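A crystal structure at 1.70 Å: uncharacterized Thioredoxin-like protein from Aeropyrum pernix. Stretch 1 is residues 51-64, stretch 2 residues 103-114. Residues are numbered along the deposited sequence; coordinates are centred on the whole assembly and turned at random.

Stretch 1 51-64: SCVYMADLLDRLTE
Stretch 2 (103-114) KFIANYGDPSWI

The contact centres on Ala56, whose CA lies 5.2 Å from that of Gly109 and whose CB points toward the second stretch, 3.9 Å from Tyr108 CB and 3.6 Å from Tyr108 O. A methyl group suits this close approach. The helix carrying Ala56, which runs on past residue 64, and helix 103-108 run with their N-to-C directions 56° apart (signed crossing angle -56°), their axes 10.2 Å apart at closest. Toward the start of the first helix, Phe104 (chi1 t, chi2 89°) brings its buried ring in: CZ lies 3.8 Å from Cys52 CB, and the ring edge meets Cys52 O, 3.6 Å from CZ. Val53 (chi1 t) packs against both rings: CG2 lies 3.8 Å from Phe104 CE1, while CG1 lies over one face of the Tyr108 ring (chi1 m), 3.8 Å from Tyr108 CD1.

Further along, Trp113 (chi1 m, chi2 -10°) fills the space beside the helix, its CZ2 3.6 Å from Leu59 CB. The chain reaches it by leaving helical geometry at Gly109 (phi/psi -106/-150), where a CB would clash with Trp113 CZ3, and then making a type I turn from Asp110 to Trp113. Ser112 N and OG both donate to Asp110 OD2, at 3.0 and 2.9 Å, bracing the turn.

The polar edge begins with Thr63 (chi1 m). Its OG1 accepts a hydrogen bond from Trp113 NE1 (3.2 Å, 157°) and donates to Leu59 O at 2.8 Å, so one hydroxyl satisfies the indole and ties back to its own helix. Asp60 (chi1 m) swings its carboxylate to the end of the second helix; OD2 comes within 2.5 Å of Tyr108 O. At this edge a water donates to Asp60 O and Asp110 OD1, both at 2.7 Å, bridging the stretches. Together they bury 500 Å², both sides summed.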

# COMPACT_ATOMS: atom_id res chain seq x y z
N SER A 51 5.75 -8.72 -12.16
CA SER A 51 6.24 -7.34 -12.22
C SER A 51 6.75 -6.81 -10.87
O SER A 51 7.51 -5.85 -10.81
CB SER A 51 5.16 -6.41 -12.79
OG SER A 51 4.07 -6.28 -11.88
N CYS A 52 6.34 -7.47 -9.81
CA CYS A 52 6.61 -6.94 -8.47
C CYS A 52 8.08 -7.00 -8.10
O CYS A 52 8.53 -6.22 -7.26
CB CYS A 52 5.74 -7.65 -7.43
SG CYS A 52 4.00 -7.19 -7.57
N VAL A 53 8.83 -7.92 -8.70
CA VAL A 53 10.28 -7.97 -8.48
C VAL A 53 10.94 -6.66 -8.93
O VAL A 53 11.79 -6.09 -8.21
CB VAL A 53 10.92 -9.22 -9.15
CG1 VAL A 53 12.44 -9.19 -9.01
CG2 VAL A 53 10.35 -10.51 -8.51
N TYR A 54 10.57 -6.20 -10.13
CA TYR A 54 11.08 -4.92 -10.62
C TYR A 54 10.58 -3.76 -9.74
O TYR A 54 11.35 -2.85 -9.40
CB TYR A 54 10.73 -4.68 -12.10
CG TYR A 54 11.09 -3.29 -12.55
CD1 TYR A 54 12.43 -2.90 -12.64
CD2 TYR A 54 10.11 -2.33 -12.84
CE1 TYR A 54 12.79 -1.61 -13.02
CE2 TYR A 54 10.46 -1.04 -13.23
CZ TYR A 54 11.80 -0.69 -13.32
OH TYR A 54 12.17 0.58 -13.70
N MET A 55 9.30 -3.77 -9.37
CA MET A 55 8.81 -2.70 -8.47
C MET A 55 9.58 -2.68 -7.15
O MET A 55 9.89 -1.61 -6.62
CB MET A 55 7.28 -2.82 -8.20
CG MET A 55 6.71 -1.61 -7.42
SD MET A 55 7.01 0.05 -8.13
CE MET A 55 6.19 -0.17 -9.66
N ALA A 56 9.91 -3.86 -6.62
CA ALA A 56 10.65 -3.91 -5.36
C ALA A 56 12.02 -3.24 -5.54
O ALA A 56 12.47 -2.49 -4.68
CB ALA A 56 10.80 -5.35 -4.87
N ASP A 57 12.63 -3.50 -6.68
CA ASP A 57 13.91 -2.87 -7.05
C ASP A 57 13.82 -1.34 -6.98
O ASP A 57 14.67 -0.69 -6.35
CB ASP A 57 14.37 -3.39 -8.42
CG ASP A 57 15.66 -2.72 -8.91
OD1 ASP A 57 16.73 -3.35 -8.80
OD2 ASP A 57 15.59 -1.58 -9.42
N LEU A 58 12.76 -0.78 -7.56
CA LEU A 58 12.55 0.67 -7.55
C LEU A 58 12.34 1.25 -6.17
O LEU A 58 12.95 2.27 -5.83
CB LEU A 58 11.39 1.07 -8.46
CG LEU A 58 11.54 0.78 -9.94
CD1 LEU A 58 10.49 1.57 -10.72
CD2 LEU A 58 12.96 1.15 -10.40
N LEU A 59 11.48 0.62 -5.38
CA LEU A 59 11.22 1.08 -4.03
C LEU A 59 12.45 1.00 -3.11
O LEU A 59 12.62 1.84 -2.22
CB LEU A 59 10.02 0.31 -3.47
CG LEU A 59 8.70 0.54 -4.21
CD1 LEU A 59 7.60 -0.43 -3.69
CD2 LEU A 59 8.25 1.99 -4.04
N ASP A 60 13.32 0.02 -3.33
CA ASP A 60 14.57 -0.10 -2.58
C ASP A 60 15.45 1.12 -2.79
O ASP A 60 15.99 1.71 -1.84
CB ASP A 60 15.36 -1.34 -3.04
CG ASP A 60 14.75 -2.64 -2.56
OD1 ASP A 60 13.97 -2.63 -1.58
OD2 ASP A 60 15.06 -3.68 -3.18
N ARG A 61 15.58 1.49 -4.06
CA ARG A 61 16.42 2.62 -4.41
C ARG A 61 15.83 3.91 -3.90
O ARG A 61 16.56 4.75 -3.38
CB ARG A 61 16.64 2.67 -5.92
CG ARG A 61 17.56 1.55 -6.39
CD ARG A 61 17.20 1.09 -7.78
NE ARG A 61 17.51 2.10 -8.78
CZ ARG A 61 17.28 1.95 -10.08
NH1 ARG A 61 16.74 0.82 -10.53
NH2 ARG A 61 17.59 2.92 -10.92
N LEU A 62 14.51 4.06 -4.02
CA LEU A 62 13.86 5.29 -3.56
C LEU A 62 13.94 5.41 -2.03
O LEU A 62 14.14 6.51 -1.51
CB LEU A 62 12.41 5.37 -4.06
CG LEU A 62 12.33 5.58 -5.58
CD1 LEU A 62 10.96 5.22 -6.12
CD2 LEU A 62 12.68 7.02 -5.94
N THR A 63 13.82 4.28 -1.34
CA THR A 63 13.98 4.22 0.11
C THR A 63 15.37 4.69 0.53
O THR A 63 15.51 5.49 1.48
CB THR A 63 13.74 2.79 0.64
OG1 THR A 63 12.36 2.44 0.46
CG2 THR A 63 14.08 2.68 2.13
N GLU A 64 16.39 4.20 -0.17
CA GLU A 64 17.78 4.56 0.14
C GLU A 64 18.05 6.03 -0.18
O GLU A 64 18.76 6.71 0.58
CB GLU A 64 18.76 3.65 -0.61
CG GLU A 64 20.07 3.37 0.16
CD GLU A 64 21.27 4.13 -0.37
OE1 GLU A 64 21.32 5.37 -0.27
OE2 GLU A 64 22.21 3.47 -0.86
N LYS A 103 9.61 -14.02 2.49
CA LYS A 103 10.72 -14.45 1.65
C LYS A 103 10.89 -13.52 0.44
O LYS A 103 12.01 -13.21 0.06
CB LYS A 103 10.52 -15.90 1.20
CG LYS A 103 11.64 -16.47 0.33
CD LYS A 103 12.94 -16.49 1.08
CE LYS A 103 13.92 -17.50 0.51
NZ LYS A 103 14.90 -17.86 1.56
N PHE A 104 9.77 -13.11 -0.14
CA PHE A 104 9.80 -12.18 -1.28
C PHE A 104 10.44 -10.88 -0.85
O PHE A 104 11.36 -10.35 -1.53
CB PHE A 104 8.38 -11.95 -1.84
CG PHE A 104 8.34 -10.91 -2.90
CD1 PHE A 104 8.52 -11.26 -4.24
CD2 PHE A 104 8.15 -9.56 -2.58
CE1 PHE A 104 8.50 -10.27 -5.24
CE2 PHE A 104 8.14 -8.57 -3.57
CZ PHE A 104 8.31 -8.93 -4.91
N ILE A 105 9.99 -10.34 0.28
CA ILE A 105 10.53 -9.07 0.77
C ILE A 105 12.00 -9.21 1.19
O ILE A 105 12.81 -8.28 0.93
CB ILE A 105 9.64 -8.47 1.91
CG1 ILE A 105 8.23 -8.18 1.37
CG2 ILE A 105 10.29 -7.21 2.54
CD1 ILE A 105 8.15 -7.08 0.27
N ALA A 106 12.38 -10.35 1.77
CA ALA A 106 13.79 -10.57 2.13
C ALA A 106 14.67 -10.64 0.89
O ALA A 106 15.79 -10.11 0.88
CB ALA A 106 13.95 -11.82 2.96
N ASN A 107 14.16 -11.29 -0.16
CA ASN A 107 14.91 -11.46 -1.40
C ASN A 107 15.05 -10.19 -2.22
O ASN A 107 16.12 -9.95 -2.82
CB ASN A 107 14.24 -12.51 -2.31
CG ASN A 107 14.63 -13.92 -1.96
OD1 ASN A 107 13.88 -14.87 -2.26
ND2 ASN A 107 15.79 -14.09 -1.34
N TYR A 108 13.99 -9.39 -2.29
CA TYR A 108 13.95 -8.28 -3.27
C TYR A 108 13.69 -6.91 -2.69
O TYR A 108 13.97 -5.89 -3.33
CB TYR A 108 12.92 -8.57 -4.36
CG TYR A 108 13.12 -9.91 -5.02
CD1 TYR A 108 14.23 -10.16 -5.81
CD2 TYR A 108 12.17 -10.93 -4.86
CE1 TYR A 108 14.42 -11.39 -6.42
CE2 TYR A 108 12.35 -12.16 -5.47
CZ TYR A 108 13.49 -12.38 -6.24
OH TYR A 108 13.69 -13.59 -6.88
N GLY A 109 13.13 -6.88 -1.49
CA GLY A 109 12.71 -5.62 -0.87
C GLY A 109 13.64 -5.19 0.25
O GLY A 109 14.85 -5.47 0.21
N ASP A 110 13.09 -4.48 1.23
CA ASP A 110 13.91 -3.78 2.25
C ASP A 110 13.43 -4.07 3.66
O ASP A 110 12.20 -4.15 3.91
CB ASP A 110 13.97 -2.26 1.97
CG ASP A 110 15.06 -1.55 2.79
OD1 ASP A 110 16.15 -1.31 2.22
OD2 ASP A 110 14.83 -1.25 3.99
N PRO A 111 14.40 -4.24 4.59
CA PRO A 111 14.08 -4.65 5.96
C PRO A 111 13.33 -3.60 6.79
O PRO A 111 12.64 -3.95 7.75
CB PRO A 111 15.45 -4.98 6.58
CG PRO A 111 16.49 -4.56 5.56
CD PRO A 111 15.80 -4.52 4.24
N SER A 112 13.46 -2.33 6.41
CA SER A 112 12.79 -1.25 7.10
C SER A 112 11.28 -1.15 6.79
O SER A 112 10.55 -0.47 7.51
CB SER A 112 13.47 0.10 6.81
OG SER A 112 13.13 0.58 5.52
N TRP A 113 10.81 -1.82 5.74
CA TRP A 113 9.41 -1.68 5.32
C TRP A 113 8.41 -2.31 6.27
O TRP A 113 8.67 -3.34 6.85
CB TRP A 113 9.19 -2.30 3.94
CG TRP A 113 9.95 -1.69 2.85
CD1 TRP A 113 10.67 -0.52 2.89
CD2 TRP A 113 10.06 -2.18 1.52
NE1 TRP A 113 11.23 -0.27 1.67
CE2 TRP A 113 10.87 -1.27 0.80
CE3 TRP A 113 9.56 -3.32 0.85
CZ2 TRP A 113 11.20 -1.45 -0.53
CZ3 TRP A 113 9.89 -3.50 -0.49
CH2 TRP A 113 10.69 -2.57 -1.17
N ILE A 114 7.24 -1.70 6.38
CA ILE A 114 6.14 -2.29 7.13
C ILE A 114 5.49 -3.33 6.21
O ILE A 114 5.31 -3.07 5.03
CB ILE A 114 5.13 -1.18 7.53
CG1 ILE A 114 5.83 -0.11 8.38
CG2 ILE A 114 3.89 -1.76 8.26
CD1 ILE A 114 4.97 1.13 8.66
O HOH W 1 16.71 0.77 0.60